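Local coordinates for protein dermonecrotic toxin (Pasteurella multocida, PDB 2EBF) that acts as a mitogenic toxin that induces bone resorption, linked to progressive atrophic rhinitis in pigs, whose C-terminal region carries a thiol protease-like catalytic triad, at residues A[55-58]-A[59-63]; A[96-99]-A[100-104]; A[631-634]-A[635-639]. All coordinates share one frame; numbering follows the deposited sequence.

Contact 1. Residues A[55-58]-A[59-63]; sequences EVLK and ARASV
Leu-57 and Ala-61 meet at the end of the short helix 54-60, on its buried side, and Leu-57 serves as a worked example of how a side chain can lean forward along its own helix. Its CB leaves the backbone pointing away from the residues that follow. The branch at CG then swings one methyl group toward the next turn: CD2, alone of its side-chain atoms, closes on residues 59-63, reaching 3.9 Å from CB of Ala-61. The same turn is closed through the backbone, N of Ala-61 donating to O of Leu-57 at 2.7 Å and lying nearly on the line of the carbonyl bond.

Both residues are buried, since helices 70-84 and 115-129 of the membrane localization domain cover this face. Leu-57 as a whole packs on Trp-52, Ile-75, Leu-76, Ala-117 and Leu-121. Ala-61, the first residue to leave helical geometry, accepts a hydrogen bond at its carbonyl from NH1 of Arg-114.

On the outer side, Arg-60 sets CG 3.6 Å from O of Val-56, the carbonyl that accepts its own N at 3.1 Å, and bends at the next two torsions to carry the guanidinium away. Lys-58 and Glu-55 form a long salt bridge, NZ to OE1 3.5 Å. OG of Ser-62 donates a hydrogen bond to O of Ala-59 at 3.3 Å, from above the carbonyl plane.

Contact 2. Residues A[96-99]-A[100-104]; sequences HELM and ELIDL. With GLC (alpha-D-glucopyranose), chain C.
A sugar lies beside the last turn of this segment: Asp-103, whose N bonds to O of Met-99 at 2.9 Å in a nearly straight N-H···O line (174°), presents its carboxylate to an alpha-D-glucopyranose, with OD2 3.4 Å from O6 of the glucose. CG of Asp-103 is anti to its own carbonyl carbon (chi1 -71°), which folds the carboxylate back over the preceding turn and puts CG 3.3 Å from O of Met-99. Arg-122 and Lys-147 form salt bridges with OD1 and OD2 respectively, and Lys-147 also hydrogen-bonds to the sugar. Asp-103 and Lys-147 belong to one glycan pocket, Leu-104 and Arg-312 to another.

All this takes place within helix 88-108 of the membrane localization domain, which packs on helices 70-84 and 115-129. Leu-98, resting on Ile-75 and Leu-125 of those helices, slants across Ile-102: its CD2 is 4.0 Å from CD1 of the isoleucine. Leu-101 lays CG against O of Glu-97 at 3.4 Å.

Glu-100, extended with CG anti to its backbone N (chi1 180°), carries its buried carboxylate off the helix to a salt bridge with Arg-312 and a hydrogen bond from N of Gly-148.

Contact 3. Residues A[631-634]-A[635-639]; sequences PKVA and ARLKD
Five successive i to i+4 bonds run through residues 631-639, and of the four accepted by Pro-631 to Ala-634 the straightest joins N of Leu-637 to O of Val-633 at 2.9 Å, with an N-H···O angle of 171° and the donor nearly in line with the carbonyl bond. In the other three of these four the donor is tilted out of the carbonyl plane; one of them links N of Ala-635 to O of Pro-631 at 3.0 Å.

The same pair that makes the straightest bond also carries the apolar contact. CG1 of Val-633 faces CD1 of Leu-637 at 4.2 Å, and CG of Leu-637 rests 3.4 Å from O of Val-633. With chi1 at -71° this CG sits beside the backbone N, and the isobutyl group runs back toward the valine. Both side chains are buried on the inner face of helix 629-639, in the C3 domain, against strand 660-673 of the antiparallel sheet and helix 613-617: the valine touches Ala-669, the leucine Phe-671, and Met-615 meets both.

Elsewhere the touching is between CB atoms and carbonyl oxygens. CB of Ala-635 approaches O of Pro-631 at 3.5 Å, and CB of Lys-638 lies 3.6 Å from O of Ala-634 before its extended chain leads off the helix. Arg-636 starts similarly, with CB 3.7 Å from O of Lys-632, then bends at chi2 (50°).

Hydrocarbon thus packs the helix on the sheet and on Met-615, while Arg-636, which also touches Met-615, adds a salt bridge through NH2 to Asp-612, just ahead of helix 613-617.

Contacts 1 and 2 belong to one helical bundle, the membrane localization domain, with centres about 17 Å apart; helices 70-84 and 115-129 pack against both. Contact 3 stands in the C3 domain, its centre about 69 Å from that of contact 1 and 62 Å from that of contact 2. Contact 2 is the buried one and gathers several salt bridges and a sugar. Contacts 1 and 3 are partly buried, each with one buried apolar pair and a mostly exposed remainder. Mainly helices surround residues 55-63; a helix and a beta-sheet, with loops, surround 631-639. Both helices end within their contacts, but residues 61-63 already run on as loop, whereas 631-639 stays helical throughout.

Contact 1. Residues A[55-58]-A[59-63]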
loop_
_atom_site.group_PDB
_atom_site.type_symbol
_atom_site.label_atom_id
_atom_site.label_comp_id
_atom_site.label_asym_id
_atom_site.label_seq_id
_atom_site.Cartn_x
_atom_site.Cartn_y
_atom_site.Cartn_z
ATOM N N GLU A 55 4.976 12.078 -35.336
ATOM C CA GLU A 55 5.121 12.808 -36.612
ATOM C C GLU A 55 4.815 14.287 -36.447
ATOM O O GLU A 55 5.496 15.140 -37.011
ATOM C CB GLU A 55 4.227 12.232 -37.716
ATOM C CG GLU A 55 4.622 10.849 -38.226
ATOM C CD GLU A 55 6.013 10.772 -38.847
ATOM O OE1 GLU A 55 6.532 11.777 -39.387
ATOM O OE2 GLU A 55 6.591 9.670 -38.805
ATOM N N VAL A 56 3.792 14.591 -35.665
ATOM C CA VAL A 56 3.436 15.974 -35.418
ATOM C C VAL A 56 4.551 16.673 -34.611
ATOM O O VAL A 56 4.978 17.785 -34.951
ATOM C CB VAL A 56 2.058 16.072 -34.728
ATOM C CG1 VAL A 56 1.870 17.423 -34.096
ATOM C CG2 VAL A 56 0.945 15.801 -35.733
ATOM N N LEU A 57 5.032 16.004 -33.567
ATOM C CA LEU A 57 6.140 16.526 -32.762
ATOM C C LEU A 57 7.361 16.858 -33.619
ATOM O O LEU A 57 7.980 17.910 -33.436
ATOM C CB LEU A 57 6.556 15.518 -31.690
ATOM C CG LEU A 57 6.986 16.004 -30.292
ATOM C CD1 LEU A 57 8.100 15.131 -29.728
ATOM C CD2 LEU A 57 7.332 17.493 -30.179
ATOM N N LYS A 58 7.688 15.949 -34.544
ATOM C CA LYS A 58 8.847 16.054 -35.431
ATOM C C LYS A 58 8.883 17.359 -36.200
ATOM O O LYS A 58 9.947 17.945 -36.379
ATOM C CB LYS A 58 8.858 14.891 -36.429
ATOM C CG LYS A 58 9.641 13.670 -35.988
ATOM C CD LYS A 58 8.950 12.396 -36.441
ATOM C CE LYS A 58 9.919 11.358 -36.961
ATOM N NZ LYS A 58 9.902 11.364 -38.457
ATOM N N ALA A 59 7.721 17.796 -36.678
ATOM C CA ALA A 59 7.626 19.042 -37.424
ATOM C C ALA A 59 7.684 20.245 -36.490
ATOM O O ALA A 59 8.322 21.245 -36.814
ATOM C CB ALA A 59 6.355 19.075 -38.269
ATOM N N ARG A 60 7.025 20.144 -35.336
ATOM C CA ARG A 60 6.958 21.245 -34.378
ATOM C C ARG A 60 8.299 21.499 -33.694
ATOM O O ARG A 60 8.648 22.645 -33.420
ATOM C CB ARG A 60 5.868 20.992 -33.320
ATOM C CG ARG A 60 4.420 21.121 -33.831
ATOM C CD ARG A 60 4.071 22.551 -34.255
ATOM N NE ARG A 60 3.720 23.372 -33.102
ATOM C CZ ARG A 60 2.576 24.034 -32.947
ATOM N NH1 ARG A 60 1.634 24.022 -33.887
ATOM N NH2 ARG A 60 2.389 24.732 -31.838
ATOM N N ALA A 61 9.034 20.428 -33.426
ATOM C CA ALA A 61 10.290 20.511 -32.684
ATOM C C ALA A 61 11.527 20.465 -33.582
ATOM O O ALA A 61 12.650 20.327 -33.088
ATOM C CB ALA A 61 10.357 19.414 -31.645
ATOM N N SER A 62 11.325 20.568 -34.892
ATOM C CA SER A 62 12.449 20.529 -35.824
ATOM C C SER A 62 13.281 21.808 -35.747
ATOM O O SER A 62 12.744 22.909 -35.587
ATOM C CB SER A 62 11.982 20.272 -37.259
ATOM O OG SER A 62 11.422 21.434 -37.829
ATOM N N VAL A 63 14.596 21.633 -35.841
ATOM C CA VAL A 63 15.544 22.742 -35.908
ATOM C C VAL A 63 16.417 22.538 -37.149
ATOM O O VAL A 63 17.073 21.499 -37.293
ATOM C CB VAL A 63 16.431 22.811 -34.644
ATOM C CG1 VAL A 63 17.310 24.063 -34.666
ATOM C CG2 VAL A 63 15.580 22.765 -33.375
#

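Contact 2. Residues A[96-99]-A[100-104]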
loop_
_atom_site.group_PDB
_atom_site.type_symbol
_atom_site.label_atom_id
_atom_site.label_comp_id
_atom_site.label_asym_id
_atom_site.label_seq_id
_atom_site.Cartn_x
_atom_site.Cartn_y
_atom_site.Cartn_z
ATOM N N HIS A 96 3.510 9.893 -17.630
ATOM C CA HIS A 96 4.274 10.501 -16.532
ATOM C C HIS A 96 5.791 10.439 -16.790
ATOM O O HIS A 96 6.500 11.401 -16.519
ATOM C CB HIS A 96 3.937 9.849 -15.186
ATOM C CG HIS A 96 2.619 10.274 -14.600
ATOM N ND1 HIS A 96 1.538 9.425 -14.511
ATOM C CD2 HIS A 96 2.222 11.442 -14.030
ATOM C CE1 HIS A 96 0.530 10.050 -13.922
ATOM N NE2 HIS A 96 0.917 11.277 -13.628
ATOM N N GLU A 97 6.276 9.313 -17.322
ATOM C CA GLU A 97 7.680 9.165 -17.705
ATOM C C GLU A 97 8.097 10.210 -18.743
ATOM O O GLU A 97 9.175 10.820 -18.616
ATOM C CB GLU A 97 7.962 7.743 -18.218
ATOM C CG GLU A 97 7.879 6.654 -17.129
ATOM C CD GLU A 97 7.996 5.230 -17.678
ATOM O OE1 GLU A 97 8.164 5.062 -18.892
ATOM O OE2 GLU A 97 7.916 4.269 -16.888
ATOM N N LEU A 98 7.246 10.438 -19.744
ATOM C CA LEU A 98 7.520 11.455 -20.767
ATOM C C LEU A 98 7.593 12.846 -20.159
ATOM O O LEU A 98 8.446 13.654 -20.541
ATOM C CB LEU A 98 6.442 11.458 -21.853
ATOM C CG LEU A 98 6.879 11.715 -23.312
ATOM C CD1 LEU A 98 5.734 12.178 -24.202
ATOM C CD2 LEU A 98 8.143 12.578 -23.507
ATOM N N MET A 99 6.684 13.129 -19.231
ATOM C CA MET A 99 6.724 14.401 -18.515
ATOM C C MET A 99 8.102 14.589 -17.871
ATOM O O MET A 99 8.707 15.644 -18.025
ATOM C CB MET A 99 5.632 14.475 -17.449
ATOM C CG MET A 99 4.196 14.596 -17.965
ATOM S SD MET A 99 3.121 14.674 -16.514
ATOM C CE MET A 99 1.530 14.459 -17.276
ATOM N N GLU A 100 8.602 13.561 -17.173
ATOM C CA GLU A 100 9.939 13.657 -16.564
ATOM C C GLU A 100 11.043 13.913 -17.603
ATOM O O GLU A 100 11.896 14.780 -17.390
ATOM C CB GLU A 100 10.294 12.463 -15.662
ATOM C CG GLU A 100 11.719 12.615 -15.057
ATOM C CD GLU A 100 12.134 11.512 -14.091
ATOM O OE1 GLU A 100 11.273 10.780 -13.559
ATOM O OE2 GLU A 100 13.357 11.388 -13.855
ATOM N N LEU A 101 11.017 13.183 -18.723
ATOM C CA LEU A 101 11.996 13.409 -19.794
ATOM C C LEU A 101 12.032 14.869 -20.243
ATOM O O LEU A 101 13.107 15.427 -20.461
ATOM C CB LEU A 101 11.722 12.503 -21.004
ATOM C CG LEU A 101 11.799 10.989 -20.788
ATOM C CD1 LEU A 101 11.721 10.271 -22.119
ATOM C CD2 LEU A 101 13.074 10.618 -20.055
ATOM N N ILE A 102 10.863 15.456 -20.373
ATOM C CA ILE A 102 10.746 16.833 -20.734
ATOM C C ILE A 102 11.256 17.773 -19.648
ATOM O O ILE A 102 11.975 18.667 -19.931
ATOM C CB ILE A 102 9.331 17.173 -21.167
ATOM C CG1 ILE A 102 8.969 16.367 -22.407
ATOM C CG2 ILE A 102 9.175 18.595 -21.407
ATOM C CD1 ILE A 102 7.558 16.433 -22.744
ATOM N N ASP A 103 10.880 17.520 -18.411
ATOM C CA ASP A 103 11.448 18.221 -17.250
ATOM C C ASP A 103 12.980 18.256 -17.286
ATOM O O ASP A 103 13.591 19.314 -17.130
ATOM C CB ASP A 103 11.001 17.554 -15.942
ATOM C CG ASP A 103 9.537 17.777 -15.622
ATOM O OD1 ASP A 103 8.885 18.676 -16.212
ATOM O OD2 ASP A 103 9.030 17.025 -14.762
ATOM N N LEU A 104 13.586 17.085 -17.492
ATOM C CA LEU A 104 15.030 16.928 -17.479
ATOM C C LEU A 104 15.687 17.657 -18.652
ATOM O O LEU A 104 16.726 18.294 -18.483
ATOM C CB LEU A 104 15.407 15.445 -17.516
ATOM C CG LEU A 104 15.114 14.607 -16.263
ATOM C CD1 LEU A 104 15.353 13.131 -16.547
ATOM C CD2 LEU A 104 15.967 15.060 -15.075
HETATM C C1 GLC C . 6.885 20.746 -10.699
HETATM C C2 GLC C . 7.711 21.107 -9.465
HETATM C C3 GLC C . 8.724 22.198 -9.831
HETATM C C4 GLC C . 9.605 21.753 -10.997
HETATM C C5 GLC C . 8.753 21.272 -12.178
HETATM C C6 GLC C . 9.618 20.594 -13.233
HETATM O O1 GLC C . 6.138 21.903 -11.082
HETATM O O2 GLC C . 6.842 21.546 -8.412
HETATM O O3 GLC C . 9.554 22.552 -8.724
HETATM O O4 GLC C . 10.449 22.847 -11.400
HETATM O O5 GLC C . 7.763 20.320 -11.757
HETATM O O6 GLC C . 10.224 19.435 -12.648
#

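Contact 3. Residues A[631-634]-A[635-639]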
loop_
_atom_site.group_PDB
_atom_site.type_symbol
_atom_site.label_atom_id
_atom_site.label_comp_id
_atom_site.label_asym_id
_atom_site.label_seq_id
_atom_site.Cartn_x
_atom_site.Cartn_y
_atom_site.Cartn_z
ATOM N N PRO A 631 -44.021 4.500 -2.679
ATOM C CA PRO A 631 -44.617 4.603 -1.338
ATOM C C PRO A 631 -45.894 3.749 -1.158
ATOM O O PRO A 631 -46.151 3.263 -0.059
ATOM C CB PRO A 631 -44.932 6.104 -1.206
ATOM C CG PRO A 631 -44.044 6.779 -2.226
ATOM C CD PRO A 631 -44.017 5.801 -3.369
ATOM N N LYS A 632 -46.665 3.564 -2.225
ATOM C CA LYS A 632 -47.881 2.753 -2.172
ATOM C C LYS A 632 -47.513 1.280 -1.959
ATOM O O LYS A 632 -48.172 0.558 -1.201
ATOM C CB LYS A 632 -48.703 2.923 -3.448
ATOM C CG LYS A 632 -49.147 4.349 -3.740
ATOM C CD LYS A 632 -49.821 4.454 -5.109
ATOM C CE LYS A 632 -50.006 5.911 -5.561
ATOM N NZ LYS A 632 -50.544 6.805 -4.492
ATOM N N VAL A 633 -46.455 0.835 -2.629
ATOM C CA VAL A 633 -45.936 -0.513 -2.407
ATOM C C VAL A 633 -45.468 -0.693 -0.962
ATOM O O VAL A 633 -45.832 -1.674 -0.310
ATOM C CB VAL A 633 -44.810 -0.848 -3.420
ATOM C CG1 VAL A 633 -44.114 -2.153 -3.069
ATOM C CG2 VAL A 633 -45.400 -0.901 -4.821
ATOM N N ALA A 634 -44.680 0.257 -0.449
ATOM C CA ALA A 634 -44.213 0.159 0.940
ATOM C C ALA A 634 -45.382 0.101 1.936
ATOM O O ALA A 634 -45.332 -0.640 2.917
ATOM C CB ALA A 634 -43.250 1.303 1.279
ATOM N N ALA A 635 -46.434 0.859 1.668
ATOM C CA ALA A 635 -47.621 0.895 2.534
ATOM C C ALA A 635 -48.342 -0.463 2.539
ATOM O O ALA A 635 -48.748 -0.962 3.597
ATOM C CB ALA A 635 -48.561 2.008 2.085
ATOM N N ARG A 636 -48.479 -1.070 1.363
ATOM C CA ARG A 636 -49.101 -2.401 1.280
ATOM C C ARG A 636 -48.237 -3.469 1.954
ATOM O O ARG A 636 -48.752 -4.313 2.683
ATOM C CB ARG A 636 -49.438 -2.773 -0.174
ATOM C CG ARG A 636 -50.202 -4.098 -0.350
ATOM C CD ARG A 636 -51.434 -4.222 0.567
ATOM N NE ARG A 636 -51.995 -5.570 0.544
ATOM C CZ ARG A 636 -52.766 -6.088 1.497
ATOM N NH1 ARG A 636 -53.086 -5.379 2.573
ATOM N NH2 ARG A 636 -53.211 -7.329 1.375
ATOM N N LEU A 637 -46.926 -3.429 1.735
ATOM C CA LEU A 637 -46.020 -4.360 2.412
ATOM C C LEU A 637 -46.190 -4.310 3.935
ATOM O O LEU A 637 -46.165 -5.339 4.599
ATOM C CB LEU A 637 -44.560 -4.087 2.045
ATOM C CG LEU A 637 -44.074 -4.437 0.636
ATOM C CD1 LEU A 637 -42.643 -3.937 0.441
ATOM C CD2 LEU A 637 -44.170 -5.962 0.369
ATOM N N LYS A 638 -46.358 -3.101 4.464
ATOM C CA LYS A 638 -46.596 -2.879 5.890
ATOM C C LYS A 638 -47.900 -3.536 6.318
ATOM O O LYS A 638 -47.920 -4.315 7.275
ATOM C CB LYS A 638 -46.640 -1.377 6.188
ATOM C CG LYS A 638 -46.725 -1.034 7.671
ATOM C CD LYS A 638 -46.967 0.450 7.850
ATOM C CE LYS A 638 -47.104 0.830 9.314
ATOM N NZ LYS A 638 -47.752 2.184 9.415
ATOM N N ASP A 639 -48.981 -3.230 5.597
ATOM C CA ASP A 639 -50.289 -3.827 5.872
ATOM C C ASP A 639 -50.292 -5.352 5.745
ATOM O O ASP A 639 -51.096 -6.022 6.391
ATOM C CB ASP A 639 -51.371 -3.226 4.967
ATOM C CG ASP A 639 -51.645 -1.765 5.270
ATOM O OD1 ASP A 639 -51.065 -1.228 6.238
ATOM O OD2 ASP A 639 -52.442 -1.148 4.527
#